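Local coordinates for prolyl oligopeptidase (Novosphingobium capsulatum, PDB 1YR2), which acts as a serine peptidase, probably cleaving oligopeptides on the carboxyl side of proline and, far less readily, of alanine, at residues 117-123 / 168-174; 176-180 / 213-217; 208-212 / 240-244; 243-247 / 258-262; 279-284 / 296-301. All coordinates share one frame. Residues are numbered along the deposited sequence.

Interaction 1. Residues 117-123 / 168-174; sequences RGASVFY and WAASDDG
Each segment carries the reversal between the first two strands of a propeller blade, and the two reversals lie side by side. Residues 117-123 make a type II' turn from Arg-117 to Ser-120, closed by paired backbone hydrogen bonds (Arg-117 N to Ser-120 O and Ser-120 N to Arg-117 O, both 3.0 Å), and then run on as a strand. Residues 168-170 end a strand that opens into a type I turn from Ser-171 to Gly-174. The short strands are antiparallel (173°) but 9.0 Å apart, so side chains fill the gap; the turns come closer, with CA atoms of Arg-117 and Gly-174 4.5 Å apart. Gly-118 and Gly-174 have positive phi; a CB would clash, 2.0 Å from Asp-173 O and 2.2 Å from Arg-117 O respectively.

Phe-122 (m) receives Ala-170 CB over its ring face, a CH-pi contact 3.8 Å from the centroid, while its CB meets Trp-168 CZ3 at 3.6 Å. No direct hydrogen bond crosses; waters bridge. One joins Arg-117 NE (3.1 Å) to Ala-170 O and Asp-172 OD1 (each 2.8 Å), another Gly-118 N (2.9 Å) to Asp-172 O (2.8 Å). Arg-117 NH2 is hydrogen-bonded to Gln-115 OE1.

Such wedging of hydrophobic side chains between adjacent blades is characteristic of beta-propellers. Here strand 134-139 flanks Phe-122 and Trp-168 from one blade, and Leu-177 of strand 176-183 from the next.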
# COMPACT_ATOMS: atom_id res chain seq x y z
N ARG A 117 -21.64 5.01 18.55
CA ARG A 117 -22.60 4.12 19.18
C ARG A 117 -23.22 4.88 20.35
O ARG A 117 -22.52 5.47 21.17
CB ARG A 117 -21.96 2.81 19.66
CG ARG A 117 -21.27 1.96 18.62
CD ARG A 117 -22.22 1.30 17.59
NE ARG A 117 -21.43 0.40 16.78
CZ ARG A 117 -20.74 0.79 15.73
NH1 ARG A 117 -20.83 2.04 15.28
NH2 ARG A 117 -20.01 -0.09 15.08
N GLY A 118 -24.55 4.86 20.41
CA GLY A 118 -25.27 5.57 21.46
C GLY A 118 -24.96 7.04 21.49
O GLY A 118 -25.07 7.74 20.48
N ALA A 119 -24.52 7.49 22.64
CA ALA A 119 -24.22 8.88 22.91
C ALA A 119 -22.76 9.24 22.64
O ALA A 119 -22.35 10.36 22.90
CB ALA A 119 -24.55 9.21 24.33
N SER A 120 -21.99 8.30 22.10
CA SER A 120 -20.54 8.44 22.06
C SER A 120 -19.96 8.17 20.67
O SER A 120 -20.51 7.42 19.84
CB SER A 120 -19.88 7.49 23.09
OG SER A 120 -20.18 7.83 24.43
N VAL A 121 -18.81 8.77 20.42
CA VAL A 121 -18.00 8.45 19.26
C VAL A 121 -16.62 7.96 19.75
O VAL A 121 -16.04 8.55 20.66
CB VAL A 121 -17.91 9.66 18.29
CG1 VAL A 121 -17.26 10.84 18.91
CG2 VAL A 121 -17.16 9.29 17.02
N PHE A 122 -16.11 6.91 19.11
CA PHE A 122 -14.86 6.20 19.44
C PHE A 122 -13.92 6.25 18.24
O PHE A 122 -14.35 6.04 17.10
CB PHE A 122 -15.11 4.71 19.80
CG PHE A 122 -16.13 4.48 20.87
CD1 PHE A 122 -17.48 4.54 20.61
CD2 PHE A 122 -15.73 4.18 22.17
CE1 PHE A 122 -18.42 4.33 21.61
CE2 PHE A 122 -16.66 3.93 23.15
CZ PHE A 122 -17.99 4.02 22.91
N TYR A 123 -12.66 6.58 18.50
CA TYR A 123 -11.68 6.65 17.42
C TYR A 123 -10.27 6.54 17.97
O TYR A 123 -9.98 7.00 19.05
CB TYR A 123 -11.85 7.95 16.59
CG TYR A 123 -11.78 9.21 17.45
CD1 TYR A 123 -12.85 9.59 18.21
CD2 TYR A 123 -10.62 9.95 17.53
CE1 TYR A 123 -12.83 10.70 19.00
CE2 TYR A 123 -10.56 11.08 18.33
CZ TYR A 123 -11.67 11.43 19.09
OH TYR A 123 -11.64 12.52 19.91
N TRP A 168 -10.85 -3.58 18.76
CA TRP A 168 -11.80 -3.06 19.74
C TRP A 168 -13.17 -2.94 19.07
O TRP A 168 -13.22 -2.82 17.88
CB TRP A 168 -11.38 -1.72 20.33
CG TRP A 168 -11.11 -0.64 19.36
CD1 TRP A 168 -9.92 -0.36 18.79
CD2 TRP A 168 -12.05 0.31 18.81
NE1 TRP A 168 -10.05 0.71 17.94
CE2 TRP A 168 -11.34 1.13 17.92
CE3 TRP A 168 -13.39 0.56 19.01
CZ2 TRP A 168 -11.92 2.18 17.22
CZ3 TRP A 168 -13.99 1.62 18.30
CH2 TRP A 168 -13.25 2.41 17.42
N ALA A 169 -14.23 -2.99 19.87
CA ALA A 169 -15.59 -2.88 19.41
C ALA A 169 -16.41 -2.32 20.53
O ALA A 169 -16.46 -2.89 21.64
CB ALA A 169 -16.11 -4.21 18.96
N ALA A 170 -17.07 -1.21 20.27
CA ALA A 170 -18.04 -0.68 21.20
C ALA A 170 -19.37 -1.45 21.07
O ALA A 170 -19.77 -1.85 19.95
CB ALA A 170 -18.24 0.76 20.95
N SER A 171 -20.08 -1.58 22.18
CA SER A 171 -21.40 -2.18 22.19
C SER A 171 -22.41 -1.36 21.39
O SER A 171 -22.19 -0.17 21.07
CB SER A 171 -21.91 -2.40 23.65
OG SER A 171 -22.08 -1.17 24.34
N ASP A 172 -23.56 -1.96 21.10
CA ASP A 172 -24.55 -1.31 20.21
C ASP A 172 -25.02 0.02 20.77
O ASP A 172 -25.25 0.98 20.01
CB ASP A 172 -25.76 -2.23 19.96
CG ASP A 172 -25.45 -3.39 19.00
OD1 ASP A 172 -24.30 -3.49 18.49
OD2 ASP A 172 -26.32 -4.26 18.69
N ASP A 173 -25.13 0.13 22.09
CA ASP A 173 -25.57 1.39 22.70
C ASP A 173 -24.41 2.24 23.26
O ASP A 173 -24.63 3.28 23.88
CB ASP A 173 -26.60 1.12 23.79
CG ASP A 173 -25.99 0.43 25.00
OD1 ASP A 173 -24.75 0.14 25.01
OD2 ASP A 173 -26.71 0.08 25.99
N GLY A 174 -23.19 1.75 23.07
CA GLY A 174 -21.96 2.50 23.28
C GLY A 174 -21.53 2.55 24.74
O GLY A 174 -20.66 3.34 25.10
O HOH W 1 -21.80 -2.38 18.05
O HOH W 2 -19.16 -2.38 16.98
O HOH W 3 -26.48 3.24 19.02
O HOH W 4 -24.04 5.69 24.98
O HOH W 5 -21.27 5.86 25.68

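Interaction 2. Residues 176-180 / 213-217; sequences LLAYS and GLAWL
Strand 176-180 and segment 213-217 run roughly antiparallel but too far apart for backbone pairing: the nearest CA atoms, of Ala-178 and Leu-214, are 7.4 Å from each other, and no hydrogen bond passes between the segments. Their contact is made by side chains. Leu-176, Ala-178 and Ser-180 direct their CA-to-CB bonds toward the other segment, which answers with Leu-214 and Trp-216.

The apolar packing centres on Trp-216 (chi1 m, chi2 89°). Its benzo end enters between two residues of the strand, with CH2 3.7 Å from Leu-176 CB and CZ2 3.7 Å from Ala-178 CB. Leu-214 (mt) lies further along and packs against main-chain atoms, its CD1 4.0 Å from Ala-178 O and 4.2 Å from both Tyr-179 CA and Ser-180 N.

Polar satisfaction comes from outside the pair. The indole nitrogen of Trp-216 hydrogen-bonds to Ala-169 O on the strand preceding 176-183, so the same side chain that fills the apolar gap is also tied to the backbone of that blade.

A first strand laid face to face, through side chains, on the sheet of the preceding blade is the inter-blade packing of the seven-bladed beta-propeller of prolyl oligopeptidases.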
# COMPACT_ATOMS: atom_id res chain seq x y z
N LEU A 176 -20.41 -0.06 26.70
CA LEU A 176 -19.29 -0.96 27.02
C LEU A 176 -18.40 -1.12 25.81
O LEU A 176 -18.85 -0.90 24.67
CB LEU A 176 -19.82 -2.36 27.37
CG LEU A 176 -20.68 -2.44 28.59
CD1 LEU A 176 -21.33 -3.83 28.62
CD2 LEU A 176 -19.85 -2.18 29.88
N LEU A 177 -17.13 -1.39 26.06
CA LEU A 177 -16.18 -1.60 24.99
C LEU A 177 -15.40 -2.87 25.25
O LEU A 177 -14.91 -3.12 26.36
CB LEU A 177 -15.28 -0.39 24.85
CG LEU A 177 -14.31 -0.49 23.69
CD1 LEU A 177 -14.63 0.51 22.67
CD2 LEU A 177 -12.91 -0.38 24.19
N ALA A 178 -15.31 -3.68 24.22
CA ALA A 178 -14.58 -4.92 24.25
C ALA A 178 -13.32 -4.69 23.48
O ALA A 178 -13.33 -4.00 22.45
CB ALA A 178 -15.40 -6.06 23.61
N TYR A 179 -12.21 -5.27 23.95
CA TYR A 179 -10.99 -5.18 23.23
C TYR A 179 -10.12 -6.41 23.36
O TYR A 179 -10.21 -7.11 24.34
CB TYR A 179 -10.24 -3.90 23.60
CG TYR A 179 -9.83 -3.82 25.00
CD1 TYR A 179 -10.73 -3.48 26.00
CD2 TYR A 179 -8.51 -4.03 25.35
CE1 TYR A 179 -10.32 -3.38 27.33
CE2 TYR A 179 -8.12 -3.97 26.66
CZ TYR A 179 -9.02 -3.61 27.63
OH TYR A 179 -8.62 -3.52 28.94
N SER A 180 -9.31 -6.63 22.32
CA SER A 180 -8.43 -7.79 22.21
C SER A 180 -6.98 -7.38 22.47
O SER A 180 -6.48 -6.43 21.83
CB SER A 180 -8.52 -8.26 20.78
OG SER A 180 -7.98 -9.49 20.70
N GLY A 213 -13.01 -12.26 15.27
CA GLY A 213 -13.67 -10.98 15.38
C GLY A 213 -14.09 -10.65 16.79
O GLY A 213 -13.83 -11.39 17.75
N LEU A 214 -14.74 -9.50 16.92
CA LEU A 214 -15.38 -9.11 18.15
C LEU A 214 -16.70 -8.62 17.62
O LEU A 214 -16.73 -7.69 16.79
CB LEU A 214 -14.65 -7.97 18.83
CG LEU A 214 -13.24 -8.21 19.30
CD1 LEU A 214 -12.66 -6.92 19.81
CD2 LEU A 214 -13.19 -9.31 20.34
N ALA A 215 -17.79 -9.23 18.02
CA ALA A 215 -19.09 -8.78 17.52
C ALA A 215 -20.10 -8.80 18.62
O ALA A 215 -20.42 -9.86 19.17
CB ALA A 215 -19.57 -9.66 16.39
N TRP A 216 -20.68 -7.63 18.92
CA TRP A 216 -21.65 -7.54 19.99
C TRP A 216 -23.00 -8.07 19.51
O TRP A 216 -23.43 -7.81 18.38
CB TRP A 216 -21.80 -6.09 20.45
CG TRP A 216 -20.67 -5.60 21.30
CD1 TRP A 216 -19.50 -5.01 20.88
CD2 TRP A 216 -20.57 -5.69 22.73
NE1 TRP A 216 -18.71 -4.69 21.96
CE2 TRP A 216 -19.33 -5.12 23.10
CE3 TRP A 216 -21.42 -6.16 23.72
CZ2 TRP A 216 -18.91 -5.04 24.42
CZ3 TRP A 216 -21.03 -6.09 25.02
CH2 TRP A 216 -19.78 -5.50 25.37
N LEU A 217 -23.66 -8.82 20.39
CA LEU A 217 -25.02 -9.25 20.23
C LEU A 217 -25.80 -8.39 21.20
O LEU A 217 -25.87 -8.69 22.38
CB LEU A 217 -25.13 -10.72 20.53
CG LEU A 217 -26.44 -11.39 20.20
CD1 LEU A 217 -26.48 -11.80 18.76
CD2 LEU A 217 -26.66 -12.57 21.14

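Interaction 3. Residues 208-212 / 240-244; sequences WVKFS and NYNQT
The chain leaves strand 204-210 with Phe-211 in a left-handed conformation (phi/psi 49°/52°), while residues 240-244 approach as an irregular loop; the nearest CA atoms, of Lys-210 and Gln-243, are 8.4 Å apart, so side chains span the gap. Gln-243, extended at chi1 and chi2 (both t), donates a hydrogen bond from NE2 to Phe-211 O (3.0 Å). Its OE1 accepts from the backbone N of His-271, so both ends of the amide are used. This places the glutamine at a junction of the beta-propeller: the linker from one blade to the next, the loop before the third strand of that next blade, and the first strand of the blade after it. Lys-210 reaches out with chi1 and chi2 t, chi3 p and chi4 t, and NZ donates to Asn-240 OD1 at 2.7 Å; its ammonium also makes cation-pi contacts with Trp-188 and Phe-227. Asn-240 ND2 sits at the edge of the Phe-211 ring, 3.6 Å from CE2.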
# COMPACT_ATOMS: atom_id res chain seq x y z
N TRP A 208 -8.06 -17.91 25.24
CA TRP A 208 -7.94 -18.83 24.10
C TRP A 208 -8.62 -18.34 22.86
O TRP A 208 -9.03 -19.11 21.99
CB TRP A 208 -8.37 -20.24 24.47
CG TRP A 208 -7.79 -20.64 25.76
CD1 TRP A 208 -8.47 -20.82 26.94
CD2 TRP A 208 -6.41 -20.82 26.05
NE1 TRP A 208 -7.58 -21.15 27.94
CE2 TRP A 208 -6.31 -21.16 27.42
CE3 TRP A 208 -5.23 -20.77 25.28
CZ2 TRP A 208 -5.08 -21.41 28.05
CZ3 TRP A 208 -4.00 -21.03 25.90
CH2 TRP A 208 -3.94 -21.35 27.28
N VAL A 209 -8.71 -17.02 22.75
CA VAL A 209 -9.29 -16.39 21.59
C VAL A 209 -8.15 -16.32 20.58
O VAL A 209 -7.00 -16.06 20.95
CB VAL A 209 -9.74 -15.00 21.96
CG1 VAL A 209 -10.18 -14.22 20.76
CG2 VAL A 209 -10.85 -15.06 23.02
N LYS A 210 -8.45 -16.61 19.34
CA LYS A 210 -7.43 -16.55 18.32
C LYS A 210 -8.04 -16.44 16.97
O LYS A 210 -9.05 -17.11 16.68
CB LYS A 210 -6.50 -17.78 18.40
CG LYS A 210 -5.46 -17.83 17.25
CD LYS A 210 -4.37 -18.90 17.41
CE LYS A 210 -4.83 -20.27 17.69
NZ LYS A 210 -3.63 -21.19 17.83
N PHE A 211 -7.46 -15.59 16.12
CA PHE A 211 -8.02 -15.40 14.77
C PHE A 211 -9.52 -15.13 14.78
O PHE A 211 -10.29 -15.75 14.03
CB PHE A 211 -7.71 -16.61 13.85
CG PHE A 211 -6.24 -16.91 13.72
CD1 PHE A 211 -5.32 -15.88 13.62
CD2 PHE A 211 -5.80 -18.24 13.66
CE1 PHE A 211 -3.95 -16.18 13.54
CE2 PHE A 211 -4.47 -18.54 13.56
CZ PHE A 211 -3.53 -17.49 13.52
N SER A 212 -9.92 -14.15 15.60
CA SER A 212 -11.32 -13.85 15.90
C SER A 212 -11.74 -12.44 15.54
O SER A 212 -10.92 -11.52 15.57
CB SER A 212 -11.45 -14.00 17.39
OG SER A 212 -12.78 -13.89 17.85
N ASN A 240 -3.91 -25.02 14.74
CA ASN A 240 -5.12 -24.23 14.46
C ASN A 240 -6.25 -25.07 13.92
O ASN A 240 -6.81 -24.75 12.87
CB ASN A 240 -4.84 -23.02 13.53
CG ASN A 240 -3.65 -22.19 14.00
OD1 ASN A 240 -3.44 -21.99 15.21
ND2 ASN A 240 -2.83 -21.73 13.05
N TYR A 241 -6.61 -26.14 14.64
CA TYR A 241 -7.82 -26.93 14.30
C TYR A 241 -9.03 -26.69 15.19
O TYR A 241 -8.93 -26.39 16.37
CB TYR A 241 -7.53 -28.46 14.28
CG TYR A 241 -6.36 -28.84 13.38
CD1 TYR A 241 -6.15 -28.19 12.17
CD2 TYR A 241 -5.46 -29.84 13.75
CE1 TYR A 241 -5.06 -28.53 11.33
CE2 TYR A 241 -4.37 -30.17 12.94
CZ TYR A 241 -4.19 -29.49 11.72
OH TYR A 241 -3.14 -29.81 10.90
N ASN A 242 -10.20 -26.89 14.59
CA ASN A 242 -11.46 -26.89 15.31
C ASN A 242 -11.82 -25.56 15.97
O ASN A 242 -12.40 -25.52 17.06
CB ASN A 242 -11.49 -28.05 16.31
CG ASN A 242 -11.60 -29.38 15.61
OD1 ASN A 242 -12.54 -29.61 14.84
ND2 ASN A 242 -10.66 -30.25 15.86
N GLN A 243 -11.52 -24.47 15.27
CA GLN A 243 -11.96 -23.19 15.73
C GLN A 243 -13.51 -23.17 15.90
O GLN A 243 -14.26 -23.73 15.08
CB GLN A 243 -11.54 -22.11 14.75
CG GLN A 243 -11.87 -20.70 15.26
CD GLN A 243 -11.36 -19.57 14.35
OE1 GLN A 243 -11.53 -19.64 13.12
NE2 GLN A 243 -10.71 -18.55 14.96
N THR A 244 -13.98 -22.59 16.98
CA THR A 244 -15.43 -22.55 17.28
C THR A 244 -15.90 -21.15 17.68
O THR A 244 -15.15 -20.40 18.25
CB THR A 244 -15.82 -23.61 18.33
OG1 THR A 244 -15.04 -23.43 19.51
CG2 THR A 244 -15.45 -24.98 17.88

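Interaction 4. Residues 243-247 / 258-262; sequences QTVWL and QPVFA
Val-245, Leu-247, Val-260 and Phe-261 form the apolar centre of this beta hairpin, the outer two strands of a propeller blade, whose pairing carries a classic beta bulge. Val-245 CG1 lies 4.1 Å from Val-260 CB, Val-245 CB 4.1 Å from Phe-261 CB, and Leu-247 CB 4.0 Å from Val-260 CG2. On the other face Pro-259 CB stands over the six-membered ring of Trp-246 (m), a CH-pi contact 4.0 Å from its centroid. The bulge arises where Val-260 (phi/psi -113°/-44°) and Phe-261 both face Val-245: Val-245 O accepts from Val-260 N (2.8 Å) and Phe-261 N (3.1 Å), while Val-245 N donates to Phe-261 O (2.8 Å). Beyond the shift Leu-247 N donates to Gln-258 O (2.9 Å) and Gln-258 N to Leu-247 O (3.1 Å). The short axes pass 4.4 Å apart at 134°, an antiparallel but twisted pair. At the polar edge Gln-258 OE1 accepts from Arg-249 NH1, and Trp-246 NE1 donates to Thr-244 OG1 at 2.7 Å.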
# COMPACT_ATOMS: atom_id res chain seq x y z
N GLN A 243 -11.52 -24.47 15.27
CA GLN A 243 -11.96 -23.19 15.73
C GLN A 243 -13.51 -23.17 15.90
O GLN A 243 -14.26 -23.73 15.08
CB GLN A 243 -11.54 -22.11 14.75
CG GLN A 243 -11.87 -20.70 15.26
CD GLN A 243 -11.36 -19.57 14.35
OE1 GLN A 243 -11.53 -19.64 13.12
NE2 GLN A 243 -10.71 -18.55 14.96
N THR A 244 -13.98 -22.59 16.98
CA THR A 244 -15.43 -22.55 17.28
C THR A 244 -15.90 -21.15 17.68
O THR A 244 -15.15 -20.40 18.25
CB THR A 244 -15.82 -23.61 18.33
OG1 THR A 244 -15.04 -23.43 19.51
CG2 THR A 244 -15.45 -24.98 17.88
N VAL A 245 -17.13 -20.82 17.31
CA VAL A 245 -17.76 -19.54 17.64
C VAL A 245 -18.59 -19.76 18.91
O VAL A 245 -19.33 -20.73 18.97
CB VAL A 245 -18.64 -19.05 16.49
CG1 VAL A 245 -19.29 -17.69 16.85
CG2 VAL A 245 -17.86 -18.92 15.25
N TRP A 246 -18.37 -18.90 19.91
CA TRP A 246 -19.08 -18.88 21.20
C TRP A 246 -19.67 -17.51 21.50
O TRP A 246 -19.26 -16.49 20.91
CB TRP A 246 -18.11 -19.22 22.31
CG TRP A 246 -17.53 -20.56 22.26
CD1 TRP A 246 -16.58 -21.04 21.36
CD2 TRP A 246 -17.82 -21.65 23.14
NE1 TRP A 246 -16.29 -22.35 21.65
CE2 TRP A 246 -17.00 -22.75 22.75
CE3 TRP A 246 -18.69 -21.82 24.25
CZ2 TRP A 246 -17.04 -23.98 23.40
CZ3 TRP A 246 -18.72 -23.03 24.90
CH2 TRP A 246 -17.90 -24.11 24.47
N LEU A 247 -20.60 -17.50 22.46
CA LEU A 247 -21.28 -16.29 22.93
C LEU A 247 -20.92 -16.13 24.39
O LEU A 247 -21.16 -17.03 25.21
CB LEU A 247 -22.80 -16.38 22.76
CG LEU A 247 -23.63 -15.18 23.21
CD1 LEU A 247 -23.34 -14.01 22.26
CD2 LEU A 247 -25.10 -15.51 23.22
N GLN A 258 -21.77 -20.05 25.76
CA GLN A 258 -22.64 -20.91 24.98
C GLN A 258 -21.99 -21.12 23.57
O GLN A 258 -21.71 -20.14 22.91
CB GLN A 258 -23.94 -20.15 24.84
CG GLN A 258 -25.03 -20.76 23.93
CD GLN A 258 -26.29 -19.88 23.95
OE1 GLN A 258 -26.73 -19.49 25.02
NE2 GLN A 258 -26.82 -19.53 22.76
N PRO A 259 -21.80 -22.35 23.11
CA PRO A 259 -21.30 -22.64 21.77
C PRO A 259 -22.32 -22.22 20.71
O PRO A 259 -23.51 -22.42 20.88
CB PRO A 259 -21.11 -24.15 21.77
CG PRO A 259 -21.83 -24.67 22.92
CD PRO A 259 -22.12 -23.59 23.86
N VAL A 260 -21.86 -21.59 19.64
CA VAL A 260 -22.75 -21.12 18.56
C VAL A 260 -22.53 -21.86 17.27
O VAL A 260 -23.50 -22.25 16.62
CB VAL A 260 -22.54 -19.61 18.32
CG1 VAL A 260 -23.38 -19.13 17.14
CG2 VAL A 260 -22.93 -18.85 19.57
N PHE A 261 -21.27 -22.08 16.90
CA PHE A 261 -20.98 -22.73 15.62
C PHE A 261 -19.63 -23.43 15.60
O PHE A 261 -18.63 -22.89 16.07
CB PHE A 261 -20.98 -21.72 14.47
CG PHE A 261 -21.04 -22.35 13.10
CD1 PHE A 261 -22.15 -23.10 12.72
CD2 PHE A 261 -19.97 -22.23 12.21
CE1 PHE A 261 -22.19 -23.69 11.52
CE2 PHE A 261 -20.05 -22.82 10.97
CZ PHE A 261 -21.13 -23.54 10.62
N ALA A 262 -19.65 -24.63 15.02
CA ALA A 262 -18.47 -25.42 14.76
C ALA A 262 -18.69 -26.28 13.52
O ALA A 262 -19.84 -26.55 13.16
CB ALA A 262 -18.15 -26.30 15.94

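Interaction 5. Residues 279-284 / 296-301; sequences GRWVVI and VHVARV
This is a regular antiparallel pairing of the two middle strands of a four-stranded propeller blade, 281-287 and 295-302. The axes run 4.7 Å apart at 162°. Val-282 opposite Ala-299 and Ile-284 opposite His-297 are hydrogen-bonded pairs: Val-282 N to Ala-299 O 2.9 Å, Ala-299 N to Val-282 O 3.0 Å, Ile-284 N to His-297 O 2.8 Å and His-297 N to Ile-284 O 2.9 Å. Val-283 with Val-298 and Trp-281 with Arg-300 are the non-hydrogen-bonded pairs between and beyond them. Next to the strand's start, Val-301 N donates to Arg-280 O (2.9 Å); Gly-279 just before Arg-280 has a positive phi.

On the face of Trp-281 and Arg-300, the indole (m) leans across the partner strand. Arg-300 CB sits over its six-membered ring, 3.9 Å from the centroid, and Arg-300 NH2 is 3.6 Å from Trp-281 CZ2. Trp-281 NE1 is hydrogen-bonded to Asp-328, which also forms a salt bridge with Arg-280; Leu-330 of the following blade packs against this same face. On the face of Val-282 and Ala-299, Val-282 CG2 meets Val-301 CG2 at 3.7 Å, and both valines touch Leu-217 of the preceding blade. A water links Ile-284 O (2.9 Å) and His-297 ND1 (2.8 Å).

A twisted antiparallel hairpin in a four-stranded sheet, packed on both faces by neighbouring blades, is the arrangement of a beta-propeller blade.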
# COMPACT_ATOMS: atom_id res chain seq x y z
N GLY A 279 -28.89 -5.73 14.71
CA GLY A 279 -28.84 -6.82 15.65
C GLY A 279 -29.66 -8.03 15.25
O GLY A 279 -29.78 -8.97 16.04
N ARG A 280 -30.15 -8.03 14.02
CA ARG A 280 -31.13 -9.02 13.57
C ARG A 280 -30.58 -10.36 13.08
O ARG A 280 -31.31 -11.36 13.10
CB ARG A 280 -32.00 -8.42 12.47
CG ARG A 280 -33.07 -7.45 12.98
CD ARG A 280 -33.79 -6.76 11.87
NE ARG A 280 -35.20 -7.12 11.59
CZ ARG A 280 -35.74 -8.32 11.64
NH1 ARG A 280 -35.07 -9.38 12.01
NH2 ARG A 280 -36.99 -8.47 11.30
N TRP A 281 -29.35 -10.37 12.58
CA TRP A 281 -28.72 -11.55 11.98
C TRP A 281 -27.27 -11.71 12.43
O TRP A 281 -26.49 -10.74 12.42
CB TRP A 281 -28.76 -11.45 10.47
CG TRP A 281 -30.13 -11.65 9.95
CD1 TRP A 281 -31.05 -10.66 9.65
CD2 TRP A 281 -30.80 -12.90 9.71
NE1 TRP A 281 -32.22 -11.25 9.23
CE2 TRP A 281 -32.09 -12.61 9.28
CE3 TRP A 281 -30.40 -14.25 9.81
CZ2 TRP A 281 -33.01 -13.63 8.94
CZ3 TRP A 281 -31.30 -15.23 9.52
CH2 TRP A 281 -32.58 -14.92 9.06
N VAL A 282 -26.93 -12.94 12.82
CA VAL A 282 -25.53 -13.40 12.95
C VAL A 282 -25.11 -13.96 11.60
O VAL A 282 -25.86 -14.69 10.96
CB VAL A 282 -25.39 -14.47 14.04
CG1 VAL A 282 -24.01 -15.03 14.15
CG2 VAL A 282 -25.84 -13.88 15.39
N VAL A 283 -23.91 -13.59 11.15
CA VAL A 283 -23.36 -14.05 9.90
C VAL A 283 -21.98 -14.60 10.17
O VAL A 283 -21.08 -13.92 10.74
CB VAL A 283 -23.29 -12.92 8.86
CG1 VAL A 283 -22.71 -13.40 7.53
CG2 VAL A 283 -24.68 -12.33 8.66
N ILE A 284 -21.81 -15.85 9.81
CA ILE A 284 -20.54 -16.52 10.05
C ILE A 284 -19.89 -16.79 8.69
O ILE A 284 -20.47 -17.42 7.81
CB ILE A 284 -20.74 -17.82 10.84
CG1 ILE A 284 -21.29 -17.47 12.22
CG2 ILE A 284 -19.41 -18.57 10.95
CD1 ILE A 284 -21.86 -18.62 12.91
N VAL A 296 -20.76 -19.19 3.98
CA VAL A 296 -21.54 -18.26 4.78
C VAL A 296 -22.64 -19.04 5.45
O VAL A 296 -23.39 -19.77 4.75
CB VAL A 296 -22.16 -17.10 3.90
CG1 VAL A 296 -22.97 -16.12 4.81
CG2 VAL A 296 -21.08 -16.33 3.16
N HIS A 297 -22.72 -18.93 6.78
CA HIS A 297 -23.84 -19.40 7.55
C HIS A 297 -24.54 -18.22 8.26
O HIS A 297 -23.88 -17.21 8.58
CB HIS A 297 -23.42 -20.42 8.61
CG HIS A 297 -22.95 -21.72 8.04
ND1 HIS A 297 -21.76 -21.86 7.37
CD2 HIS A 297 -23.55 -22.94 8.01
CE1 HIS A 297 -21.63 -23.12 6.97
NE2 HIS A 297 -22.70 -23.80 7.34
N VAL A 298 -25.85 -18.32 8.46
CA VAL A 298 -26.60 -17.23 9.09
C VAL A 298 -27.50 -17.77 10.20
O VAL A 298 -27.87 -18.93 10.19
CB VAL A 298 -27.45 -16.41 8.09
CG1 VAL A 298 -26.54 -15.77 7.07
CG2 VAL A 298 -28.53 -17.25 7.44
N ALA A 299 -27.82 -16.92 11.17
CA ALA A 299 -28.74 -17.27 12.22
C ALA A 299 -29.53 -16.06 12.56
O ALA A 299 -28.99 -14.99 12.83
CB ALA A 299 -28.04 -17.77 13.44
N ARG A 300 -30.83 -16.24 12.60
CA ARG A 300 -31.76 -15.20 13.03
C ARG A 300 -31.70 -14.93 14.55
O ARG A 300 -31.76 -15.84 15.39
CB ARG A 300 -33.18 -15.61 12.62
CG ARG A 300 -34.25 -14.62 12.94
CD ARG A 300 -35.66 -15.15 12.57
NE ARG A 300 -35.77 -15.40 11.14
CZ ARG A 300 -36.30 -14.58 10.23
NH1 ARG A 300 -36.84 -13.42 10.58
NH2 ARG A 300 -36.32 -14.95 8.96
N VAL A 301 -31.64 -13.65 14.92
CA VAL A 301 -31.68 -13.23 16.32
C VAL A 301 -33.08 -12.67 16.60
O VAL A 301 -33.57 -11.80 15.88
CB VAL A 301 -30.62 -12.17 16.62
CG1 VAL A 301 -30.60 -11.81 18.11
CG2 VAL A 301 -29.25 -12.63 16.18
O HOH W 6 -19.58 -20.06 7.09

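In the fold
The five contacts follow consecutive blades of one propeller. Interactions 4 and 5 pair strands within a blade through backbone hydrogen bonds, bulged in the former and regular in the latter. Interactions 1 and 2 join adjacent blades by side chains: interaction 2 is buried and apolar, with no hydrogen bond between its segments, whereas interaction 1 is bridged by water. Interactions 1, 3, 4 and 5 are partly buried; 3, at an inter-blade linker, is polar, with Phe-211 and Asn-240 exposed, while no touching residue of 5 is exposed. Interactions 3 and 4 share Gln-243 and Thr-244. Trp-216 ties interaction 2 to 1, Leu-217 packs onto 4 and 5, and Phe-261 of 4 touches Ile-284 and His-297 of 5.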